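Local structure of lipocalin allergen (Canis lupus familiaris, 4ODD) at residues N6-L18 with I36-M50. The protein is a dog allergen of the lipocalin family, whose members commonly carry small molecules, so it probably binds a small ligand. Numbering follows the deposited sequence.
Sequences NVLTQVSGPWKTL and IYLRGINVDIPRLKM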
loop_
_atom_site.group_PDB
_atom_site.type_symbol
_atom_site.label_atom_id
_atom_site.label_comp_id
_atom_site.label_asym_id
_atom_site.label_seq_id
_atom_site.Cartn_x
_atom_site.Cartn_y
_atom_site.Cartn_z
ATOM N N ASN A 6 -13.886 -12.827 0.576
ATOM C CA ASN A 6 -13.362 -13.038 1.927
ATOM C C ASN A 6 -12.402 -11.957 2.395
ATOM O O ASN A 6 -12.601 -11.336 3.443
ATOM C CB ASN A 6 -12.680 -14.414 2.025
ATOM C CG ASN A 6 -13.526 -15.445 2.770
ATOM O OD1 ASN A 6 -14.147 -15.139 3.788
ATOM N ND2 ASN A 6 -13.546 -16.678 2.263
ATOM N N VAL A 7 -11.362 -11.743 1.601
ATOM C CA VAL A 7 -10.315 -10.798 1.929
ATOM C C VAL A 7 -10.877 -9.404 2.248
ATOM O O VAL A 7 -10.636 -8.875 3.327
ATOM C CB VAL A 7 -9.220 -10.771 0.810
ATOM C CG1 VAL A 7 -9.219 -9.453 0.068
ATOM C CG2 VAL A 7 -7.825 -11.094 1.387
ATOM N N LEU A 8 -11.660 -8.834 1.338
ATOM C CA LEU A 8 -12.163 -7.470 1.502
ATOM C C LEU A 8 -12.942 -7.234 2.794
ATOM O O LEU A 8 -13.004 -6.102 3.294
ATOM C CB LEU A 8 -13.019 -7.056 0.298
ATOM C CG LEU A 8 -12.291 -6.654 -0.990
ATOM C CD1 LEU A 8 -13.291 -6.417 -2.115
ATOM C CD2 LEU A 8 -11.397 -5.421 -0.791
ATOM N N THR A 9 -13.537 -8.280 3.349
ATOM C CA THR A 9 -14.343 -8.085 4.546
ATOM C C THR A 9 -13.450 -7.843 5.748
ATOM O O THR A 9 -13.637 -6.877 6.503
ATOM C CB THR A 9 -15.227 -9.307 4.853
ATOM O OG1 THR A 9 -15.873 -9.762 3.654
ATOM C CG2 THR A 9 -16.275 -8.942 5.899
ATOM N N GLN A 10 -12.462 -8.724 5.889
ATOM C CA GLN A 10 -11.633 -8.803 7.079
ATOM C C GLN A 10 -10.540 -7.745 7.180
ATOM O O GLN A 10 -9.815 -7.712 8.169
ATOM C CB GLN A 10 -10.985 -10.188 7.158
ATOM C CG GLN A 10 -11.969 -11.322 7.363
ATOM C CD GLN A 10 -12.803 -11.143 8.627
ATOM O OE1 GLN A 10 -13.871 -10.523 8.596
ATOM N NE2 GLN A 10 -12.315 -11.681 9.750
ATOM N N VAL A 11 -10.392 -6.895 6.170
ATOM C CA VAL A 11 -9.198 -6.050 6.132
ATOM C C VAL A 11 -9.329 -4.788 6.960
ATOM O O VAL A 11 -8.328 -4.161 7.304
ATOM C CB VAL A 11 -8.773 -5.660 4.698
ATOM C CG1 VAL A 11 -8.932 -6.831 3.782
ATOM C CG2 VAL A 11 -9.591 -4.501 4.192
ATOM N N SER A 12 -10.558 -4.407 7.273
ATOM C CA SER A 12 -10.763 -3.182 8.014
ATOM C C SER A 12 -9.991 -3.213 9.312
ATOM O O SER A 12 -9.917 -4.249 9.974
ATOM C CB SER A 12 -12.238 -2.961 8.279
ATOM O OG SER A 12 -12.834 -2.390 7.127
ATOM N N GLY A 13 -9.391 -2.079 9.654
ATOM C CA GLY A 13 -8.622 -1.973 10.883
ATOM C C GLY A 13 -7.217 -1.439 10.700
ATOM O O GLY A 13 -6.850 -0.930 9.637
ATOM N N PRO A 14 -6.408 -1.563 11.744
ATOM C CA PRO A 14 -5.088 -0.930 11.735
ATOM C C PRO A 14 -4.122 -1.697 10.834
ATOM O O PRO A 14 -4.254 -2.924 10.660
ATOM C CB PRO A 14 -4.654 -1.026 13.200
ATOM C CG PRO A 14 -5.323 -2.282 13.706
ATOM C CD PRO A 14 -6.663 -2.332 12.981
ATOM N N TRP A 15 -3.167 -0.972 10.247
ATOM C CA TRP A 15 -2.114 -1.585 9.465
ATOM C C TRP A 15 -0.862 -0.750 9.575
ATOM O O TRP A 15 -0.938 0.472 9.757
ATOM C CB TRP A 15 -2.532 -1.676 8.007
ATOM C CG TRP A 15 -3.581 -2.686 7.770
ATOM C CD1 TRP A 15 -4.897 -2.449 7.505
ATOM C CD2 TRP A 15 -3.421 -4.106 7.782
ATOM N NE1 TRP A 15 -5.568 -3.633 7.343
ATOM C CE2 TRP A 15 -4.685 -4.668 7.507
ATOM C CE3 TRP A 15 -2.331 -4.959 7.999
ATOM C CZ2 TRP A 15 -4.894 -6.048 7.442
ATOM C CZ3 TRP A 15 -2.538 -6.329 7.941
ATOM C CH2 TRP A 15 -3.813 -6.860 7.665
ATOM N N LYS A 16 0.282 -1.410 9.467
ATOM C CA LYS A 16 1.566 -0.749 9.501
ATOM C C LYS A 16 2.306 -1.164 8.227
ATOM O O LYS A 16 2.215 -2.329 7.803
ATOM C CB LYS A 16 2.341 -1.173 10.753
ATOM C CG LYS A 16 3.824 -0.825 10.708
ATOM C CD LYS A 16 4.576 -1.304 11.957
ATOM C CE LYS A 16 6.051 -0.852 11.939
ATOM N NZ LYS A 16 6.185 0.634 11.759
ATOM N N THR A 17 3.021 -0.227 7.603
ATOM C CA THR A 17 3.767 -0.587 6.404
ATOM C C THR A 17 5.070 -1.281 6.784
ATOM O O THR A 17 5.831 -0.765 7.591
ATOM C CB THR A 17 4.114 0.625 5.526
ATOM O OG1 THR A 17 2.946 1.426 5.314
ATOM C CG2 THR A 17 4.666 0.146 4.188
ATOM N N LEU A 18 5.321 -2.443 6.195
ATOM C CA LEU A 18 6.586 -3.146 6.387
ATOM C C LEU A 18 7.516 -2.957 5.185
ATOM O O LEU A 18 8.641 -2.450 5.319
ATOM C CB LEU A 18 6.334 -4.628 6.634
ATOM C CG LEU A 18 5.963 -5.001 8.073
ATOM C CD1 LEU A 18 5.275 -3.851 8.785
ATOM C CD2 LEU A 18 5.121 -6.257 8.123
ATOM N N ILE A 36 4.763 5.292 1.883
ATOM C CA ILE A 36 3.516 5.359 2.632
ATOM C C ILE A 36 3.589 4.645 3.972
ATOM O O ILE A 36 3.944 3.461 4.057
ATOM C CB ILE A 36 2.371 4.698 1.843
ATOM C CG1 ILE A 36 2.133 5.430 0.535
ATOM C CG2 ILE A 36 1.097 4.686 2.672
ATOM C CD1 ILE A 36 1.896 6.879 0.731
ATOM N N TYR A 37 3.226 5.352 5.027
ATOM C CA TYR A 37 3.147 4.707 6.325
ATOM C C TYR A 37 1.695 4.529 6.675
ATOM O O TYR A 37 0.992 5.485 7.010
ATOM C CB TYR A 37 3.885 5.514 7.387
ATOM C CG TYR A 37 5.370 5.568 7.117
ATOM C CD1 TYR A 37 6.204 4.511 7.498
ATOM C CD2 TYR A 37 5.946 6.662 6.471
ATOM C CE1 TYR A 37 7.577 4.551 7.259
ATOM C CE2 TYR A 37 7.307 6.707 6.235
ATOM C CZ TYR A 37 8.115 5.650 6.623
ATOM O OH TYR A 37 9.462 5.717 6.368
ATOM N N LEU A 38 1.236 3.296 6.556
ATOM C CA LEU A 38 -0.146 2.999 6.866
ATOM C C LEU A 38 -0.477 3.180 8.319
ATOM O O LEU A 38 0.358 2.949 9.203
ATOM C CB LEU A 38 -0.519 1.604 6.396
ATOM C CG LEU A 38 -1.310 1.935 5.128
ATOM C CD1 LEU A 38 -0.801 1.155 3.923
ATOM C CD2 LEU A 38 -2.823 1.783 5.343
ATOM N N ARG A 39 -1.702 3.626 8.551
ATOM C CA ARG A 39 -2.247 3.642 9.898
ATOM C C ARG A 39 -3.429 2.698 9.949
ATOM O O ARG A 39 -3.536 1.879 10.864
ATOM C CB ARG A 39 -2.648 5.052 10.323
ATOM C CG ARG A 39 -1.435 5.955 10.615
ATOM C CD ARG A 39 -0.607 5.406 11.775
ATOM N NE ARG A 39 0.552 6.229 12.075
ATOM C CZ ARG A 39 1.789 5.945 11.685
ATOM N NH1 ARG A 39 2.030 4.858 10.969
ATOM N NH2 ARG A 39 2.788 6.752 12.004
ATOM N N GLY A 40 -4.312 2.786 8.956
ATOM C CA GLY A 40 -5.443 1.884 8.927
ATOM C C GLY A 40 -6.248 1.906 7.653
ATOM O O GLY A 40 -6.112 2.793 6.813
ATOM N N ILE A 41 -7.100 0.906 7.507
ATOM C CA ILE A 41 -8.013 0.851 6.385
ATOM C C ILE A 41 -9.451 0.623 6.828
ATOM O O ILE A 41 -9.721 -0.179 7.731
ATOM C CB ILE A 41 -7.608 -0.263 5.440
ATOM C CG1 ILE A 41 -6.245 0.064 4.836
ATOM C CG2 ILE A 41 -8.670 -0.449 4.370
ATOM C CD1 ILE A 41 -5.571 -1.124 4.180
ATOM N N ASN A 42 -10.369 1.332 6.179
ATOM C CA ASN A 42 -11.792 1.222 6.479
ATOM C C ASN A 42 -12.549 0.779 5.254
ATOM O O ASN A 42 -12.500 1.444 4.227
ATOM C CB ASN A 42 -12.349 2.563 6.934
ATOM C CG ASN A 42 -11.482 3.226 7.955
ATOM O OD1 ASN A 42 -10.403 3.736 7.634
ATOM N ND2 ASN A 42 -11.937 3.231 9.200
ATOM N N VAL A 43 -13.243 -0.345 5.365
ATOM C CA VAL A 43 -14.147 -0.806 4.315
ATOM C C VAL A 43 -15.619 -0.475 4.620
ATOM O O VAL A 43 -16.166 -0.932 5.621
ATOM C CB VAL A 43 -14.015 -2.328 4.130
ATOM C CG1 VAL A 43 -14.768 -2.792 2.892
ATOM C CG2 VAL A 43 -12.540 -2.720 4.038
ATOM N N ASP A 44 -16.256 0.319 3.764
ATOM C CA ASP A 44 -17.687 0.607 3.894
ATOM C C ASP A 44 -18.435 -0.255 2.881
ATOM O O ASP A 44 -18.809 0.201 1.793
ATOM C CB ASP A 44 -17.965 2.099 3.676
ATOM C CG ASP A 44 -19.424 2.474 3.908
ATOM O OD1 ASP A 44 -20.285 1.568 4.011
ATOM O OD2 ASP A 44 -19.717 3.690 3.963
ATOM N N ILE A 45 -18.634 -1.507 3.297
ATOM C CA ILE A 45 -19.080 -2.619 2.454
ATOM C C ILE A 45 -20.408 -2.420 1.737
ATOM O O ILE A 45 -20.565 -2.865 0.608
ATOM C CB ILE A 45 -19.155 -3.931 3.260
ATOM C CG1 ILE A 45 -17.807 -4.206 3.946
ATOM C CG2 ILE A 45 -19.583 -5.086 2.357
ATOM C CD1 ILE A 45 -17.862 -5.212 5.106
ATOM N N PRO A 46 -21.380 -1.786 2.399
ATOM C CA PRO A 46 -22.602 -1.389 1.685
ATOM C C PRO A 46 -22.351 -0.339 0.597
ATOM O O PRO A 46 -22.705 -0.564 -0.556
ATOM C CB PRO A 46 -23.479 -0.799 2.796
ATOM C CG PRO A 46 -22.549 -0.578 3.972
ATOM C CD PRO A 46 -21.526 -1.649 3.854
ATOM N N ARG A 47 -21.748 0.787 0.968
ATOM C CA ARG A 47 -21.467 1.887 0.042
ATOM C C ARG A 47 -20.368 1.589 -1.015
ATOM O O ARG A 47 -20.022 2.463 -1.831
ATOM C CB ARG A 47 -21.073 3.134 0.846
ATOM C CG ARG A 47 -22.227 3.936 1.417
ATOM C CD ARG A 47 -22.898 4.798 0.343
ATOM N NE ARG A 47 -21.967 5.609 -0.454
ATOM C CZ ARG A 47 -21.316 6.686 -0.011
ATOM N NH1 ARG A 47 -21.457 7.089 1.249
ATOM N NH2 ARG A 47 -20.507 7.358 -0.827
ATOM N N LEU A 48 -19.816 0.372 -0.980
ATOM C CA LEU A 48 -18.658 -0.009 -1.806
ATOM C C LEU A 48 -17.513 1.007 -1.834
ATOM O O LEU A 48 -16.965 1.300 -2.902
ATOM C CB LEU A 48 -19.112 -0.328 -3.226
ATOM C CG LEU A 48 -20.055 -1.524 -3.235
ATOM C CD1 LEU A 48 -20.566 -1.758 -4.619
ATOM C CD2 LEU A 48 -19.358 -2.768 -2.718
ATOM N N LYS A 49 -17.157 1.533 -0.664
ATOM C CA LYS A 49 -16.098 2.537 -0.533
ATOM C C LYS A 49 -15.001 2.059 0.422
ATOM O O LYS A 49 -15.269 1.282 1.332
ATOM C CB LYS A 49 -16.685 3.867 -0.037
ATOM C CG LYS A 49 -17.654 4.549 -1.017
ATOM C CD LYS A 49 -16.897 5.437 -2.005
ATOM C CE LYS A 49 -17.556 5.454 -3.383
ATOM N NZ LYS A 49 -16.640 6.044 -4.413
ATOM N N MET A 50 -13.768 2.504 0.203
ATOM C CA MET A 50 -12.676 2.219 1.130
ATOM C C MET A 50 -12.007 3.502 1.535
ATOM O O MET A 50 -11.948 4.452 0.752
ATOM C CB MET A 50 -11.635 1.295 0.509
ATOM C CG MET A 50 -11.852 -0.160 0.810
ATOM S SD MET A 50 -10.652 -1.200 -0.038
ATOM C CE MET A 50 -9.247 -1.091 1.078
#
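Thr-17 and Ser-12 each put a hydroxyl onto the backbone of strand 36-44. Thr-17 OG1 donates to Ile-36 O at 2.6 Å. The same oxygen accepts Leu-38 N in a nearly straight bond (167°), so two bonds grip it. The chi1 of Thr-17, -49°, sets OG1 beside the backbone N and leaves CG2 near Ile-36 O. Ser-12 OG accepts a bond from Val-43 N at 2.7 Å.

Between these hydroxyls the backbones pair antiparallel. Gly-13 and Ile-41 form a hydrogen-bonded pair, and Trp-15 N donates to Arg-39 O at 2.9 Å. These are the first two strands of the lipocalin beta-barrel. Trp-15 is the tryptophan of the family's Gly-X-Trp motif, and Arg-119 makes a cation-pi contact with it.

From CB outward, Ile-41 crosses the CD1-NE1 side of the indole at a slant. Ile-41 CB lies 4.0 Å from Trp-15 CD1, and CG1 is slightly nearer. Ile-41 CD1 reaches Trp-15 CD1 at 3.6 Å and also meets NE1. The CG2 branch turns to Val-11 CG2. Trp-15 NE1 donates to Val-11 O, which lies close to the ring plane, and this bond limits the indole's rotation.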